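Local coordinates for protein delta-endotoxin CYTB (Bacillus thuringiensis serovar kyushuensis, PDB 1CBY) that kills the larvae of dipteran insects by making pores in the epithelial cell membrane of the midgut, and is a homodimer as protoxin and a monomer as active toxin, at residues V111-L114 and K115-Q119; V197-Q200 and K201-F205. All blocks are in the same frame, centred on the assembly; numbering follows the deposited sequence.

Contact 1 of 2, residues V111-L114 and K115-Q119; sequences VEQL and KKIIQ
L114 offers its carbonyl oxygen to the next turn of the helix, where it takes the amide of I118 (L114 O to I118 N 2.8 Å), while its side chain swings off the helix. Both segments lie in the middle of helix 107-122, and the contact is one turn of that helix meeting the next. One turn back, K115 N gives its hydrogen to V111 O at 2.9 Å. Two more bonds of the same i to i+4 kind continue the spiral, K116 N to E112 O and I117 N to Q113 O. Q113 O also receives a weak second bond from K116 N.

K115 has its CB near V111 O, as in any helix. With CG anti to the backbone N (chi1 -178°) and the chain extended beyond it, the aliphatic part runs away from this turn toward helix 129-141, where NZ finds a weak hydrogen bond to W132 O and a long, weak ion pair with E136.

I117 meets Q113 on another flank. The Q113 chain bends at chi2 (-59°) and passes slantwise across the isoleucine; OE1 as modelled sits 3.5 Å from I117 CD1. The methyls of L114 and I117 approach only loosely, L114 CD2 to I117 CD1 being 4.5 Å. L114 packs on V100, F191 and I139, and I117 on L96 and V100. I118 rests on L187 and L189 of strand 183-195 and, like L114, on I139 of helix 129-141.

The chemistry is that of an amphipathic helix on a sheet: backbone polarity is spent within the turns, greasy side chains go to the strands and the partner helix, and E112, Q113 and K116 lie on the exposed side.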
ATOM      1  N   VAL A 111      -8.440  -9.529 -13.918  1.00 14.45           N
ATOM      2  CA  VAL A 111      -7.278  -9.452 -13.038  1.00 19.13           C
ATOM      3  C   VAL A 111      -6.398 -10.701 -13.168  1.00 21.61           C
ATOM      4  O   VAL A 111      -5.165 -10.610 -13.146  1.00 18.20           O
ATOM      5  CB  VAL A 111      -7.715  -9.264 -11.570  1.00 20.20           C
ATOM      6  CG1 VAL A 111      -6.513  -9.319 -10.640  1.00 20.33           C
ATOM      7  CG2 VAL A 111      -8.425  -7.940 -11.419  1.00 18.31           C
ATOM      8  N   GLU A 112      -7.038 -11.858 -13.318  1.00 28.55           N
ATOM      9  CA  GLU A 112      -6.334 -13.130 -13.460  1.00 24.05           C
ATOM     10  C   GLU A 112      -5.519 -13.170 -14.741  1.00 24.08           C
ATOM     11  O   GLU A 112      -4.365 -13.594 -14.732  1.00 31.88           O
ATOM     12  CB  GLU A 112      -7.318 -14.296 -13.430  1.00 29.66           C
ATOM     13  CG  GLU A 112      -7.986 -14.506 -12.079  1.00 35.38           C
ATOM     14  CD  GLU A 112      -9.023 -15.615 -12.103  1.00 46.22           C
ATOM     15  OE1 GLU A 112      -9.658 -15.828 -13.162  1.00 51.89           O
ATOM     16  OE2 GLU A 112      -9.208 -16.272 -11.059  1.00 49.41           O
ATOM     17  N   GLN A 113      -6.111 -12.731 -15.845  1.00 24.54           N
ATOM     18  CA  GLN A 113      -5.402 -12.714 -17.118  1.00 26.84           C
ATOM     19  C   GLN A 113      -4.152 -11.851 -17.003  1.00 27.94           C
ATOM     20  O   GLN A 113      -3.047 -12.305 -17.301  1.00 30.44           O
ATOM     21  CB  GLN A 113      -6.293 -12.159 -18.230  1.00 29.66           C
ATOM     22  CG  GLN A 113      -6.455 -13.081 -19.430  1.00 39.56           C
ATOM     23  CD  GLN A 113      -5.147 -13.433 -20.124  1.00 39.33           C
ATOM     24  OE1 GLN A 113      -4.807 -12.864 -21.161  1.00 42.08           O
ATOM     25  NE2 GLN A 113      -4.427 -14.402 -19.575  1.00 42.70           N
ATOM     26  N   LEU A 114      -4.331 -10.621 -16.530  1.00 28.39           N
ATOM     27  CA  LEU A 114      -3.228  -9.677 -16.382  1.00 27.10           C
ATOM     28  C   LEU A 114      -2.138 -10.186 -15.440  1.00 28.21           C
ATOM     29  O   LEU A 114      -0.949 -10.008 -15.710  1.00 28.75           O
ATOM     30  CB  LEU A 114      -3.750  -8.318 -15.909  1.00 31.70           C
ATOM     31  CG  LEU A 114      -4.824  -7.662 -16.789  1.00 31.90           C
ATOM     32  CD1 LEU A 114      -5.297  -6.383 -16.142  1.00 26.74           C
ATOM     33  CD2 LEU A 114      -4.295  -7.390 -18.183  1.00 27.86           C
ATOM     34  N   LYS A 115      -2.541 -10.832 -14.349  1.00 24.25           N
ATOM     35  CA  LYS A 115      -1.588 -11.378 -13.383  1.00 19.73           C
ATOM     36  C   LYS A 115      -0.733 -12.464 -14.045  1.00 19.08           C
ATOM     37  O   LYS A 115       0.462 -12.600 -13.767  1.00 19.30           O
ATOM     38  CB  LYS A 115      -2.336 -11.957 -12.185  1.00 13.90           C
ATOM     39  CG  LYS A 115      -1.437 -12.503 -11.094  1.00 14.22           C
ATOM     40  CD  LYS A 115      -2.254 -13.109  -9.964  1.00  7.27           C
ATOM     41  CE  LYS A 115      -1.409 -13.271  -8.710  1.00 13.98           C
ATOM     42  NZ  LYS A 115      -2.248 -13.644  -7.537  1.00 20.99           N
ATOM     43  N   LYS A 116      -1.351 -13.223 -14.938  1.00 20.76           N
ATOM     44  CA  LYS A 116      -0.670 -14.292 -15.649  1.00 25.41           C
ATOM     45  C   LYS A 116       0.268 -13.686 -16.693  1.00 27.57           C
ATOM     46  O   LYS A 116       1.363 -14.199 -16.934  1.00 32.67           O
ATOM     47  CB  LYS A 116      -1.702 -15.209 -16.310  1.00 32.85           C
ATOM     48  CG  LYS A 116      -1.186 -16.584 -16.689  1.00 38.77           C
ATOM     49  CD  LYS A 116      -2.313 -17.437 -17.243  1.00 44.72           C
ATOM     50  CE  LYS A 116      -1.876 -18.875 -17.467  1.00 47.09           C
ATOM     51  NZ  LYS A 116      -0.822 -19.001 -18.506  1.00 48.91           N
ATOM     52  N   ILE A 117      -0.163 -12.586 -17.306  1.00 23.74           N
ATOM     53  CA  ILE A 117       0.650 -11.905 -18.308  1.00 21.03           C
ATOM     54  C   ILE A 117       1.860 -11.253 -17.640  1.00 21.15           C
ATOM     55  O   ILE A 117       2.955 -11.237 -18.202  1.00 22.74           O
ATOM     56  CB  ILE A 117      -0.173 -10.856 -19.078  1.00 21.01           C
ATOM     57  CG1 ILE A 117      -1.331 -11.547 -19.803  1.00 21.81           C
ATOM     58  CG2 ILE A 117       0.706 -10.127 -20.083  1.00 20.30           C
ATOM     59  CD1 ILE A 117      -2.266 -10.610 -20.526  1.00 21.62           C
ATOM     60  N   ILE A 118       1.663 -10.726 -16.437  1.00 25.81           N
ATOM     61  CA  ILE A 118       2.752 -10.107 -15.685  1.00 32.40           C
ATOM     62  C   ILE A 118       3.770 -11.197 -15.344  1.00 37.54           C
ATOM     63  O   ILE A 118       4.969 -11.028 -15.563  1.00 39.42           O
ATOM     64  CB  ILE A 118       2.232  -9.451 -14.380  1.00 35.30           C
ATOM     65  CG1 ILE A 118       1.383  -8.225 -14.714  1.00 36.79           C
ATOM     66  CG2 ILE A 118       3.390  -9.062 -13.463  1.00 33.77           C
ATOM     67  CD1 ILE A 118       0.792  -7.564 -13.504  1.00 35.27           C
ATOM     68  N   GLN A 119       3.276 -12.321 -14.827  1.00 40.02           N
ATOM     69  CA  GLN A 119       4.123 -13.453 -14.467  1.00 40.19           C
ATOM     70  C   GLN A 119       5.016 -13.819 -15.655  1.00 37.90           C
ATOM     71  O   GLN A 119       6.229 -14.004 -15.510  1.00 37.92           O
ATOM     72  CB  GLN A 119       3.252 -14.652 -14.075  1.00 45.02           C
ATOM     73  CG  GLN A 119       4.033 -15.883 -13.636  1.00 56.34           C
ATOM     74  CD  GLN A 119       3.186 -17.143 -13.624  1.00 63.47           C
ATOM     75  OE1 GLN A 119       2.550 -17.484 -14.622  1.00 66.15           O
ATOM     76  NE2 GLN A 119       3.182 -17.846 -12.499  1.00 64.05           N
TER

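Contact 2 of 2, residues V197-Q200 and K201-F205; sequences VEKQ and KVLFF
E198 O is gripped by two backbone amides, K201 N at 2.8 Å and V202 N at 3.2 Å, which reach it from opposite faces of its carbonyl plane. E198 holds the N-cap position of the short helix 199-202, in the connection between antiparallel strands 183-195 and 210-225. The next bond, L203 N to K199 O (2.9 Å), is again of the i to i+4 kind; the chain then leaves through a type I turn from V202 to F205.

Side chains wrap this single turn. V197 places CG2 between its backbone N and carbonyl carbon, where it touches CG2 of V202 and approaches the F205 ring obliquely, 3.7 Å from CZ. That ring has one face over V202 CA. V197 O bonds to T165 OG1 of strand 165-175, and V202 packs on the same threonine. On another side K199 lies across L203, CG to CG 3.9 Å, and makes a cation-pi contact with W157. The Q200 chain bends at chi2 (-62°), and NE2 comes to 3.5 Å from L203 CD1; Q200 O lies in the plane of the F204 ring at its edge, near CD2.

E198 OE2 and K201 NZ stay 5.5 Å apart; any attraction between them is probably modest. Backbone bonds to E198 O and K199 O, apolar contacts and the cation-pi contact together define the turn.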
ATOM      1  N   VAL A 197     -18.446   2.975 -20.225  1.00 34.56           N
ATOM      2  CA  VAL A 197     -19.373   3.572 -19.261  1.00 35.36           C
ATOM      3  C   VAL A 197     -18.893   4.941 -18.792  1.00 35.85           C
ATOM      4  O   VAL A 197     -17.805   5.385 -19.159  1.00 31.18           O
ATOM      5  CB  VAL A 197     -19.641   2.659 -18.019  1.00 32.82           C
ATOM      6  CG1 VAL A 197     -20.364   1.389 -18.428  1.00 32.20           C
ATOM      7  CG2 VAL A 197     -18.355   2.325 -17.309  1.00 37.37           C
ATOM      8  N   GLU A 198     -19.728   5.613 -18.005  1.00 38.89           N
ATOM      9  CA  GLU A 198     -19.410   6.935 -17.483  1.00 42.13           C
ATOM     10  C   GLU A 198     -18.650   6.865 -16.164  1.00 37.81           C
ATOM     11  O   GLU A 198     -18.967   6.052 -15.291  1.00 31.56           O
ATOM     12  CB  GLU A 198     -20.690   7.768 -17.322  1.00 48.00           C
ATOM     13  CG  GLU A 198     -21.755   7.135 -16.429  1.00 56.17           C
ATOM     14  CD  GLU A 198     -23.031   7.952 -16.361  1.00 60.83           C
ATOM     15  OE1 GLU A 198     -23.621   8.220 -17.429  1.00 66.80           O
ATOM     16  OE2 GLU A 198     -23.451   8.317 -15.243  1.00 62.39           O
ATOM     17  N   LYS A 199     -17.693   7.772 -16.003  1.00 37.17           N
ATOM     18  CA  LYS A 199     -16.849   7.852 -14.815  1.00 37.57           C
ATOM     19  C   LYS A 199     -17.536   7.679 -13.455  1.00 36.69           C
ATOM     20  O   LYS A 199     -16.970   7.054 -12.563  1.00 41.35           O
ATOM     21  CB  LYS A 199     -16.024   9.146 -14.846  1.00 38.92           C
ATOM     22  CG  LYS A 199     -15.133   9.353 -13.631  1.00 38.48           C
ATOM     23  CD  LYS A 199     -14.165  10.504 -13.820  1.00 38.30           C
ATOM     24  CE  LYS A 199     -13.880  11.176 -12.486  1.00 45.58           C
ATOM     25  NZ  LYS A 199     -12.767  12.164 -12.547  1.00 50.23           N
ATOM     26  N   GLN A 200     -18.737   8.223 -13.280  1.00 37.74           N
ATOM     27  CA  GLN A 200     -19.430   8.078 -11.998  1.00 38.07           C
ATOM     28  C   GLN A 200     -19.698   6.621 -11.657  1.00 38.76           C
ATOM     29  O   GLN A 200     -19.745   6.253 -10.485  1.00 43.97           O
ATOM     30  CB  GLN A 200     -20.739   8.869 -11.970  1.00 38.90           C
ATOM     31  CG  GLN A 200     -20.595  10.283 -11.432  1.00 40.97           C
ATOM     32  CD  GLN A 200     -20.124  10.329  -9.983  1.00 39.38           C
ATOM     33  OE1 GLN A 200     -20.877  10.014  -9.058  1.00 36.76           O
ATOM     34  NE2 GLN A 200     -18.883  10.744  -9.782  1.00 35.40           N
ATOM     35  N   LYS A 201     -19.900   5.801 -12.685  1.00 37.93           N
ATOM     36  CA  LYS A 201     -20.139   4.376 -12.487  1.00 38.84           C
ATOM     37  C   LYS A 201     -18.802   3.656 -12.285  1.00 34.27           C
ATOM     38  O   LYS A 201     -18.652   2.853 -11.362  1.00 35.46           O
ATOM     39  CB  LYS A 201     -20.917   3.792 -13.667  1.00 43.04           C
ATOM     40  CG  LYS A 201     -22.351   4.295 -13.727  1.00 51.21           C
ATOM     41  CD  LYS A 201     -23.198   3.534 -14.729  1.00 56.73           C
ATOM     42  CE  LYS A 201     -24.653   3.970 -14.627  1.00 62.22           C
ATOM     43  NZ  LYS A 201     -25.542   3.230 -15.568  1.00 68.75           N
ATOM     44  N   VAL A 202     -17.817   4.004 -13.110  1.00 26.92           N
ATOM     45  CA  VAL A 202     -16.483   3.418 -13.022  1.00 24.19           C
ATOM     46  C   VAL A 202     -15.874   3.615 -11.629  1.00 25.63           C
ATOM     47  O   VAL A 202     -15.306   2.683 -11.053  1.00 34.68           O
ATOM     48  CB  VAL A 202     -15.532   4.029 -14.081  1.00 17.38           C
ATOM     49  CG1 VAL A 202     -14.116   3.539 -13.872  1.00 26.34           C
ATOM     50  CG2 VAL A 202     -15.988   3.656 -15.465  1.00 13.82           C
ATOM     51  N   LEU A 203     -16.029   4.811 -11.074  1.00 23.92           N
ATOM     52  CA  LEU A 203     -15.483   5.129  -9.755  1.00 26.43           C
ATOM     53  C   LEU A 203     -15.938   4.178  -8.650  1.00 25.00           C
ATOM     54  O   LEU A 203     -15.230   3.995  -7.655  1.00 22.93           O
ATOM     55  CB  LEU A 203     -15.840   6.566  -9.356  1.00 28.27           C
ATOM     56  CG  LEU A 203     -15.217   7.734 -10.122  1.00 29.05           C
ATOM     57  CD1 LEU A 203     -15.776   9.043  -9.575  1.00 32.76           C
ATOM     58  CD2 LEU A 203     -13.702   7.708  -9.998  1.00 19.81           C
ATOM     59  N   PHE A 204     -17.119   3.588  -8.814  1.00 24.84           N
ATOM     60  CA  PHE A 204     -17.652   2.677  -7.810  1.00 27.25           C
ATOM     61  C   PHE A 204     -17.756   1.224  -8.265  1.00 28.89           C
ATOM     62  O   PHE A 204     -18.576   0.455  -7.762  1.00 30.30           O
ATOM     63  CB  PHE A 204     -18.984   3.202  -7.276  1.00 26.76           C
ATOM     64  CG  PHE A 204     -18.854   4.509  -6.555  1.00 32.28           C
ATOM     65  CD1 PHE A 204     -18.512   4.541  -5.208  1.00 32.14           C
ATOM     66  CD2 PHE A 204     -19.009   5.714  -7.236  1.00 34.19           C
ATOM     67  CE1 PHE A 204     -18.317   5.750  -4.549  1.00 33.93           C
ATOM     68  CE2 PHE A 204     -18.818   6.927  -6.588  1.00 37.20           C
ATOM     69  CZ  PHE A 204     -18.470   6.946  -5.240  1.00 39.87           C
ATOM     70  N   PHE A 205     -16.887   0.856  -9.200  1.00 25.67           N
ATOM     71  CA  PHE A 205     -16.817  -0.499  -9.722  1.00 20.98           C
ATOM     72  C   PHE A 205     -16.220  -1.460  -8.689  1.00 23.78           C
ATOM     73  O   PHE A 205     -15.308  -1.105  -7.937  1.00 26.65           O
ATOM     74  CB  PHE A 205     -15.943  -0.519 -10.973  1.00 13.91           C
ATOM     75  CG  PHE A 205     -16.707  -0.407 -12.252  1.00 14.26           C
ATOM     76  CD1 PHE A 205     -18.091  -0.242 -12.246  1.00 16.59           C
ATOM     77  CD2 PHE A 205     -16.044  -0.508 -13.474  1.00 11.51           C
ATOM     78  CE1 PHE A 205     -18.806  -0.179 -13.442  1.00 16.23           C
ATOM     79  CE2 PHE A 205     -16.748  -0.447 -14.672  1.00 16.49           C
ATOM     80  CZ  PHE A 205     -18.133  -0.284 -14.657  1.00 18.10           C
TER

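Contact 1 and contact 2 lie 23 Å apart between centres, their nearest atoms about 10 Å from each other, and they do not touch. The strand 183-195 relates them: its residues L187, L189 and F191 receive side chains of contact 1, and a short way past its end the chain enters contact 2, before returning as strand 210-225, antiparallel to it. Contact 1 thus belongs to the helix layer packed on the mixed sheet, its centre about 13 Å from the centre of the chain, whereas contact 2 forms a turn at the periphery of the chain, its centre about 22 Å from the chain's centre. Both lie away from the processing stops at S38 and S228.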